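Local coordinates for Glyoxalase/Bleomycin resistance protein/dioxygenase domain (Frankia sp., PDB 2RK0), which has no established specific function but belongs to the glyoxalase/bleomycin resistance/dioxygenase superfamily, whose members often bind a metal ion or small ligands, at residues C20-E25 with E91-A96; T84-L89 with L122-G127. All coordinates share one frame; numbering follows the deposited sequence.

Contact 1. Residues C20-E25 with E91-A96; sequences CRWYTE and ERLAKA
Trp-22 and Leu-93 make the firm part of this helix-helix contact, the benzo carbon CZ2 of the indole lying 4.1 Å from the Leu-93 methyl CD2. The indole reaches over because its CG stands anti to the backbone N (chi1 -168°), which swings the ring out from helix 16-27 toward helix 83-96. At the far edge of the six-membered ring, CE3 lies over one face of the Tyr-23 ring, offset toward the rim. A broad aromatic suits the place, since the axes of segments 20-25 and 91-96 come no closer than 11.3 Å and run roughly antiparallel at 142°. Phe-114 of strand 109-115 touches both Trp-22 and Leu-93, joining the pair to the sheet below, and Leu-93 also meets Ile-26 and Phe-100. The two helices thus pack together in a fold whose pair of four-stranded sheets fits the paired beta-alpha-beta-beta-beta modules of this superfamily.

Toward solvent the packing is looser and the side chains are long and polar. Arg-92 stretches an extended chain across to the other helix, its CD 3.6 Å from the backbone O of Glu-25, and its NH1 goes on to a salt bridge with Asp-28 and a hydrogen bond to Ile-26 O. In the opposite direction Glu-25, also extended, brings OE2 to 3.6 Å from CB of Ala-96, whose small methyl lets the carboxylate pass close by. One water donates to both Glu-25 OE2 (3.0 Å) and the backbone O of Arg-92 (2.8 Å), filling in where the two helices do not bond directly.

Apolar burial therefore works on the sheet side, while the outer margin relies on a shared water and on an arginine held by Asp-28.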
ATOM      1  N   CYS A  20      -7.553 -12.226   8.935  1.00 21.22           N
ATOM      2  CA  CYS A  20      -8.127 -11.403   9.989  1.00 20.62           C
ATOM      3  C   CYS A  20      -7.428 -11.712  11.297  1.00 20.46           C
ATOM      4  O   CYS A  20      -7.043 -10.808  12.029  1.00 20.68           O
ATOM      5  CB  CYS A  20      -9.624 -11.671  10.128  1.00 22.32           C
ATOM      6  SG  CYS A  20     -10.607 -11.003   8.775  1.00 23.72           S
ATOM      7  N   ARG A  21      -7.273 -12.996  11.594  1.00 21.10           N
ATOM      8  CA  ARG A  21      -6.602 -13.396  12.820  1.00 22.26           C
ATOM      9  C   ARG A  21      -5.131 -12.968  12.809  1.00 20.93           C
ATOM     10  O   ARG A  21      -4.598 -12.522  13.825  1.00 20.08           O
ATOM     11  CB  ARG A  21      -6.701 -14.911  13.007  1.00 25.41           C
ATOM     12  CG  ARG A  21      -8.069 -15.394  13.467  1.00 28.72           C
ATOM     13  CD  ARG A  21      -8.009 -16.866  13.859  1.00 34.36           C
ATOM     14  NE  ARG A  21      -8.038 -17.755  12.701  1.00 37.72           N
ATOM     15  CZ  ARG A  21      -9.148 -18.099  12.056  1.00 40.79           C
ATOM     16  NH1 ARG A  21     -10.324 -17.630  12.458  1.00 42.12           N
ATOM     17  NH2 ARG A  21      -9.085 -18.909  11.007  1.00 42.10           N
ATOM     18  N   TRP A  22      -4.479 -13.092  11.657  1.00 19.38           N
ATOM     19  CA  TRP A  22      -3.077 -12.718  11.561  1.00 17.85           C
ATOM     20  C   TRP A  22      -2.888 -11.226  11.828  1.00 17.22           C
ATOM     21  O   TRP A  22      -2.060 -10.828  12.642  1.00 17.29           O
ATOM     22  CB  TRP A  22      -2.519 -13.041  10.173  1.00 20.54           C
ATOM     23  CG  TRP A  22      -1.018 -12.951  10.120  1.00 20.29           C
ATOM     24  CD1 TRP A  22      -0.132 -13.965  10.348  1.00 20.72           C
ATOM     25  CD2 TRP A  22      -0.228 -11.775   9.884  1.00 18.93           C
ATOM     26  NE1 TRP A  22       1.156 -13.496  10.272  1.00 19.43           N
ATOM     27  CE2 TRP A  22       1.129 -12.158   9.988  1.00 19.08           C
ATOM     28  CE3 TRP A  22      -0.533 -10.435   9.595  1.00 18.80           C
ATOM     29  CZ2 TRP A  22       2.182 -11.252   9.813  1.00 16.52           C
ATOM     30  CZ3 TRP A  22       0.516  -9.536   9.421  1.00 18.21           C
ATOM     31  CH2 TRP A  22       1.856  -9.952   9.531  1.00 15.40           C
ATOM     32  N   TYR A  23      -3.653 -10.395  11.133  1.00 16.81           N
ATOM     33  CA  TYR A  23      -3.513  -8.967  11.326  1.00 16.64           C
ATOM     34  C   TYR A  23      -3.904  -8.526  12.736  1.00 18.26           C
ATOM     35  O   TYR A  23      -3.272  -7.640  13.314  1.00 18.56           O
ATOM     36  CB  TYR A  23      -4.320  -8.209  10.268  1.00 14.97           C
ATOM     37  CG  TYR A  23      -3.580  -8.113   8.954  1.00 15.14           C
ATOM     38  CD1 TYR A  23      -3.583  -9.167   8.040  1.00 14.95           C
ATOM     39  CD2 TYR A  23      -2.782  -7.006   8.677  1.00 15.91           C
ATOM     40  CE1 TYR A  23      -2.795  -9.119   6.877  1.00 16.69           C
ATOM     41  CE2 TYR A  23      -1.996  -6.948   7.533  1.00 16.56           C
ATOM     42  CZ  TYR A  23      -2.000  -8.001   6.639  1.00 16.79           C
ATOM     43  OH  TYR A  23      -1.182  -7.937   5.531  1.00 18.70           O
ATOM     44  N   THR A  24      -4.931  -9.156  13.293  1.00 18.64           N
ATOM     45  CA  THR A  24      -5.390  -8.814  14.636  1.00 20.92           C
ATOM     46  C   THR A  24      -4.285  -9.093  15.639  1.00 22.50           C
ATOM     47  O   THR A  24      -3.918  -8.232  16.442  1.00 23.56           O
ATOM     48  CB  THR A  24      -6.640  -9.637  15.024  1.00 20.87           C
ATOM     49  OG1 THR A  24      -7.704  -9.333  14.111  1.00 20.32           O
ATOM     50  CG2 THR A  24      -7.093  -9.309  16.456  1.00 20.07           C
ATOM     51  N   GLU A  25      -3.745 -10.302  15.565  1.00 23.53           N
ATOM     52  CA  GLU A  25      -2.689 -10.756  16.459  1.00 25.19           C
ATOM     53  C   GLU A  25      -1.351 -10.025  16.326  1.00 24.77           C
ATOM     54  O   GLU A  25      -0.713  -9.693  17.329  1.00 22.97           O
ATOM     55  CB  GLU A  25      -2.469 -12.253  16.243  1.00 27.42           C
ATOM     56  CG  GLU A  25      -1.486 -12.891  17.202  1.00 34.17           C
ATOM     57  CD  GLU A  25      -1.441 -14.404  17.047  1.00 37.33           C
ATOM     58  OE1 GLU A  25      -2.523 -15.027  17.094  1.00 39.50           O
ATOM     59  OE2 GLU A  25      -0.331 -14.961  16.883  1.00 38.56           O
ATOM     60  N   GLU A  91       8.665  -9.930  18.694  1.00 23.96           N
ATOM     61  CA  GLU A  91       8.200 -10.909  19.670  1.00 24.62           C
ATOM     62  C   GLU A  91       6.945 -11.612  19.167  1.00 22.85           C
ATOM     63  O   GLU A  91       6.838 -12.837  19.229  1.00 20.96           O
ATOM     64  CB  GLU A  91       7.914 -10.215  21.004  1.00 28.25           C
ATOM     65  CG  GLU A  91       9.130  -9.527  21.615  1.00 34.61           C
ATOM     66  CD  GLU A  91       8.768  -8.589  22.770  1.00 40.59           C
ATOM     67  OE1 GLU A  91       8.095  -9.042  23.718  1.00 40.67           O
ATOM     68  OE2 GLU A  91       9.166  -7.401  22.722  1.00 43.73           O
ATOM     69  N   ARG A  92       5.993 -10.833  18.671  1.00 22.06           N
ATOM     70  CA  ARG A  92       4.747 -11.388  18.152  1.00 21.85           C
ATOM     71  C   ARG A  92       4.983 -12.243  16.910  1.00 21.85           C
ATOM     72  O   ARG A  92       4.415 -13.331  16.772  1.00 19.37           O
ATOM     73  CB  ARG A  92       3.776 -10.258  17.820  1.00 22.96           C
ATOM     74  CG  ARG A  92       3.236  -9.538  19.042  1.00 24.28           C
ATOM     75  CD  ARG A  92       2.343  -8.382  18.637  1.00 26.93           C
ATOM     76  NE  ARG A  92       1.770  -7.699  19.788  1.00 25.86           N
ATOM     77  CZ  ARG A  92       1.019  -6.608  19.703  1.00 28.93           C
ATOM     78  NH1 ARG A  92       0.755  -6.072  18.517  1.00 28.31           N
ATOM     79  NH2 ARG A  92       0.519  -6.058  20.801  1.00 30.45           N
ATOM     80  N   LEU A  93       5.817 -11.745  16.001  1.00 20.42           N
ATOM     81  CA  LEU A  93       6.116 -12.477  14.772  1.00 22.12           C
ATOM     82  C   LEU A  93       6.744 -13.826  15.102  1.00 22.35           C
ATOM     83  O   LEU A  93       6.348 -14.854  14.557  1.00 20.25           O
ATOM     84  CB  LEU A  93       7.068 -11.664  13.883  1.00 20.40           C
ATOM     85  CG  LEU A  93       6.487 -10.359  13.320  1.00 20.30           C
ATOM     86  CD1 LEU A  93       7.587  -9.549  12.640  1.00 19.17           C
ATOM     87  CD2 LEU A  93       5.366 -10.682  12.343  1.00 20.04           C
ATOM     88  N   ALA A  94       7.718 -13.811  16.006  1.00 23.62           N
ATOM     89  CA  ALA A  94       8.404 -15.029  16.414  1.00 26.06           C
ATOM     90  C   ALA A  94       7.423 -15.999  17.060  1.00 27.95           C
ATOM     91  O   ALA A  94       7.350 -17.172  16.690  1.00 28.25           O
ATOM     92  CB  ALA A  94       9.517 -14.687  17.384  1.00 24.88           C
ATOM     93  N   LYS A  95       6.666 -15.497  18.030  1.00 29.69           N
ATOM     94  CA  LYS A  95       5.685 -16.306  18.739  1.00 31.13           C
ATOM     95  C   LYS A  95       4.714 -16.946  17.747  1.00 31.56           C
ATOM     96  O   LYS A  95       4.307 -18.094  17.915  1.00 31.07           O
ATOM     97  CB  LYS A  95       4.916 -15.430  19.735  1.00 32.92           C
ATOM     98  CG  LYS A  95       4.656 -16.100  21.082  1.00 40.00           C
ATOM     99  CD  LYS A  95       3.935 -15.169  22.060  1.00 43.85           C
ATOM    100  CE  LYS A  95       4.773 -13.937  22.414  1.00 46.05           C
ATOM    101  NZ  LYS A  95       6.008 -14.271  23.184  1.00 47.15           N
ATOM    102  N   ALA A  96       4.359 -16.200  16.704  1.00 30.27           N
ATOM    103  CA  ALA A  96       3.431 -16.687  15.690  1.00 30.05           C
ATOM    104  C   ALA A  96       4.099 -17.561  14.628  1.00 29.25           C
ATOM    105  O   ALA A  96       3.424 -18.159  13.787  1.00 28.30           O
ATOM    106  CB  ALA A  96       2.734 -15.506  15.025  1.00 31.38           C
TER
HETATM  107  O   HOH W   1       2.005 -13.598  18.109  1.00 27.36           O

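Contact 2. Residues T84-L89 with L122-G127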
ATOM      1  N   THR A  84      10.656   0.141  20.942  1.00 20.41           N
ATOM      2  CA  THR A  84       9.812  -0.823  21.637  1.00 21.19           C
ATOM      3  C   THR A  84       8.747  -1.380  20.703  1.00 20.81           C
ATOM      4  O   THR A  84       8.402  -2.556  20.785  1.00 21.32           O
ATOM      5  CB  THR A  84       9.145  -0.192  22.872  1.00 23.36           C
ATOM      6  OG1 THR A  84      10.153   0.111  23.848  1.00 24.46           O
ATOM      7  CG2 THR A  84       8.136  -1.148  23.481  1.00 23.44           C
ATOM      8  N   ASP A  85       8.230  -0.542  19.811  1.00 19.61           N
ATOM      9  CA  ASP A  85       7.234  -1.002  18.858  1.00 20.40           C
ATOM     10  C   ASP A  85       7.827  -2.133  18.011  1.00 18.94           C
ATOM     11  O   ASP A  85       7.165  -3.135  17.743  1.00 16.73           O
ATOM     12  CB  ASP A  85       6.788   0.144  17.945  1.00 20.98           C
ATOM     13  CG  ASP A  85       5.946   1.172  18.673  1.00 22.68           C
ATOM     14  OD1 ASP A  85       5.071   0.758  19.464  1.00 22.62           O
ATOM     15  OD2 ASP A  85       6.149   2.383  18.439  1.00 21.74           O
ATOM     16  N   LEU A  86       9.076  -1.966  17.593  1.00 17.80           N
ATOM     17  CA  LEU A  86       9.754  -2.977  16.783  1.00 19.67           C
ATOM     18  C   LEU A  86      10.034  -4.224  17.609  1.00 19.68           C
ATOM     19  O   LEU A  86       9.894  -5.346  17.121  1.00 20.01           O
ATOM     20  CB  LEU A  86      11.071  -2.414  16.225  1.00 17.09           C
ATOM     21  CG  LEU A  86      10.897  -1.262  15.222  1.00 19.75           C
ATOM     22  CD1 LEU A  86      12.241  -0.865  14.632  1.00 18.40           C
ATOM     23  CD2 LEU A  86       9.940  -1.688  14.112  1.00 17.27           C
ATOM     24  N   ASP A  87      10.436  -4.022  18.861  1.00 20.97           N
ATOM     25  CA  ASP A  87      10.739  -5.133  19.754  1.00 21.23           C
ATOM     26  C   ASP A  87       9.491  -5.980  19.936  1.00 19.65           C
ATOM     27  O   ASP A  87       9.555  -7.202  19.902  1.00 21.30           O
ATOM     28  CB  ASP A  87      11.201  -4.630  21.130  1.00 22.40           C
ATOM     29  CG  ASP A  87      12.507  -3.857  21.073  1.00 25.63           C
ATOM     30  OD1 ASP A  87      13.220  -3.948  20.049  1.00 27.27           O
ATOM     31  OD2 ASP A  87      12.821  -3.161  22.066  1.00 26.51           O
ATOM     32  N   VAL A  88       8.355  -5.317  20.122  1.00 20.46           N
ATOM     33  CA  VAL A  88       7.095  -6.019  20.315  1.00 20.46           C
ATOM     34  C   VAL A  88       6.693  -6.786  19.055  1.00 20.23           C
ATOM     35  O   VAL A  88       6.243  -7.936  19.133  1.00 17.93           O
ATOM     36  CB  VAL A  88       5.969  -5.040  20.718  1.00 23.34           C
ATOM     37  CG1 VAL A  88       4.633  -5.772  20.781  1.00 21.89           C
ATOM     38  CG2 VAL A  88       6.288  -4.405  22.080  1.00 22.18           C
ATOM     39  N   LEU A  89       6.855  -6.155  17.895  1.00 18.24           N
ATOM     40  CA  LEU A  89       6.522  -6.809  16.630  1.00 19.51           C
ATOM     41  C   LEU A  89       7.350  -8.082  16.456  1.00 18.04           C
ATOM     42  O   LEU A  89       6.823  -9.130  16.091  1.00 14.57           O
ATOM     43  CB  LEU A  89       6.793  -5.875  15.448  1.00 22.18           C
ATOM     44  CG  LEU A  89       5.669  -4.959  14.974  1.00 27.24           C
ATOM     45  CD1 LEU A  89       6.199  -3.977  13.936  1.00 26.31           C
ATOM     46  CD2 LEU A  89       4.546  -5.806  14.392  1.00 27.44           C
ATOM     47  N   LEU A 122       5.764  -6.694   4.008  1.00 17.20           N
ATOM     48  CA  LEU A 122       5.489  -5.566   4.890  1.00 17.62           C
ATOM     49  C   LEU A 122       6.761  -5.135   5.621  1.00 17.41           C
ATOM     50  O   LEU A 122       7.729  -5.900   5.721  1.00 14.26           O
ATOM     51  CB  LEU A 122       4.440  -5.960   5.932  1.00 17.52           C
ATOM     52  CG  LEU A 122       3.123  -6.523   5.404  1.00 17.59           C
ATOM     53  CD1 LEU A 122       2.264  -6.997   6.584  1.00 17.63           C
ATOM     54  CD2 LEU A 122       2.406  -5.450   4.587  1.00 15.74           C
ATOM     55  N   GLU A 123       6.748  -3.904   6.126  1.00 16.17           N
ATOM     56  CA  GLU A 123       7.877  -3.353   6.863  1.00 18.51           C
ATOM     57  C   GLU A 123       7.390  -2.413   7.963  1.00 18.08           C
ATOM     58  O   GLU A 123       6.306  -1.830   7.866  1.00 15.81           O
ATOM     59  CB  GLU A 123       8.805  -2.539   5.950  1.00 19.50           C
ATOM     60  CG  GLU A 123       9.421  -3.276   4.783  1.00 26.59           C
ATOM     61  CD  GLU A 123      10.501  -2.443   4.095  1.00 29.82           C
ATOM     62  OE1 GLU A 123      10.369  -1.201   4.065  1.00 31.96           O
ATOM     63  OE2 GLU A 123      11.470  -3.029   3.576  1.00 31.82           O
ATOM     64  N   ALA A 124       8.200  -2.290   9.009  1.00 17.50           N
ATOM     65  CA  ALA A 124       7.931  -1.373  10.117  1.00 17.90           C
ATOM     66  C   ALA A 124       9.200  -0.535  10.146  1.00 17.55           C
ATOM     67  O   ALA A 124      10.309  -1.075  10.179  1.00 16.37           O
ATOM     68  CB  ALA A 124       7.766  -2.115  11.411  1.00 17.68           C
HETATM   69  N   MSE A 125       9.026   0.779  10.150  1.00 17.43           N
HETATM   70  CA  MSE A 125      10.141   1.709  10.092  1.00 19.80           C
HETATM   71  C   MSE A 125      10.219   2.736  11.225  1.00 18.48           C
HETATM   72  O   MSE A 125       9.212   3.332  11.595  1.00 16.13           O
HETATM   73  CB  MSE A 125      10.041   2.436   8.754  1.00 23.65           C
HETATM   74  CG  MSE A 125      10.767   3.756   8.668  1.00 33.00           C
HETATM   75 SE   MSE A 125      12.509   3.506   7.845  1.00 60.38          SE
HETATM   76  CE  MSE A 125      13.725   3.686   9.362  1.00 41.87           C
ATOM     77  N   LEU A 126      11.428   2.942  11.749  1.00 17.79           N
ATOM     78  CA  LEU A 126      11.683   3.912  12.817  1.00 18.84           C
ATOM     79  C   LEU A 126      12.767   4.873  12.331  1.00 19.02           C
ATOM     80  O   LEU A 126      13.847   4.442  11.919  1.00 18.75           O
ATOM     81  CB  LEU A 126      12.164   3.210  14.086  1.00 17.59           C
ATOM     82  CG  LEU A 126      12.500   4.117  15.281  1.00 20.31           C
ATOM     83  CD1 LEU A 126      11.214   4.744  15.833  1.00 18.25           C
ATOM     84  CD2 LEU A 126      13.211   3.297  16.371  1.00 18.61           C
ATOM     85  N   GLY A 127      12.481   6.169  12.379  1.00 17.70           N
ATOM     86  CA  GLY A 127      13.439   7.160  11.918  1.00 18.65           C
ATOM     87  C   GLY A 127      14.585   7.421  12.877  1.00 19.32           C
ATOM     88  O   GLY A 127      14.473   7.176  14.068  1.00 20.29           O
TER
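Leu-86 and Ala-124 bury the most surface here, the leucine pressing its methyl CD2 to 3.5 Å from the Ala-124 CB, closer than carbon atoms usually pack. Leu-86 has its CG beside the backbone N and anti to the carbonyl carbon (chi1 -66°), and from there the fork of the side chain straddles two strand residues: CD2 meets Ala-124, and CD1 lies 4.1 Å from the CB of Leu-126. A branched residue suits a helix face that must touch neighbouring inward positions of a strand.

Ala-124 is gripped from a second point, for Leu-89, one helical turn further on, sets its CD1 3.5 Å from the same CB. The small side chain leaves room for both leucines, and the axes of helix segment 84-89 and strand segment 122-127 approach to 9.2 Å, running nearly antiparallel. Leu-126, two residues along the strand, repeats the inward direction. Trp-110 and Val-80 from the flanking strands also touch Leu-86, while Leu-112 touches Leu-89. Helix 83-96, which follows strand 72-80, thus lies on the sheet that this strand forms with 121-127, as in the beta-alpha-beta-beta-beta modules of the superfamily.

The strand alternation gives each face its own job. Glu-123 and Met-125, the latter a selenomethionine, point away from the helix and pack on His-8 and Ser-7 of the second subunit.

Every touching residue is a buried aliphatic, so the helix is held to the sheet by shape and hydrophobic burial, while backbone polar bonding stays within the helix and within the sheet.

Overall arrangement
After strand 6-12 the chain forms helix 16-27, which carries 20-25, then passes through further strands before reaching helix 83-96, which supplies 84-89 to contact 2 and 91-96 to contact 1. Contact 1 closes its long loop at 91-96; contact 2 opens at 84-89, inside that loop, and closes only at 122-127, so the two cross. Helix 83-96 is therefore shared, its earlier turns bound to strand 121-127 and its later ones to helix 16-27. The sites also touch directly, Tyr-23 OH lying 3.7 Å from Leu-122 CD1. Together they tie both helices to the sheet containing strand 121-127.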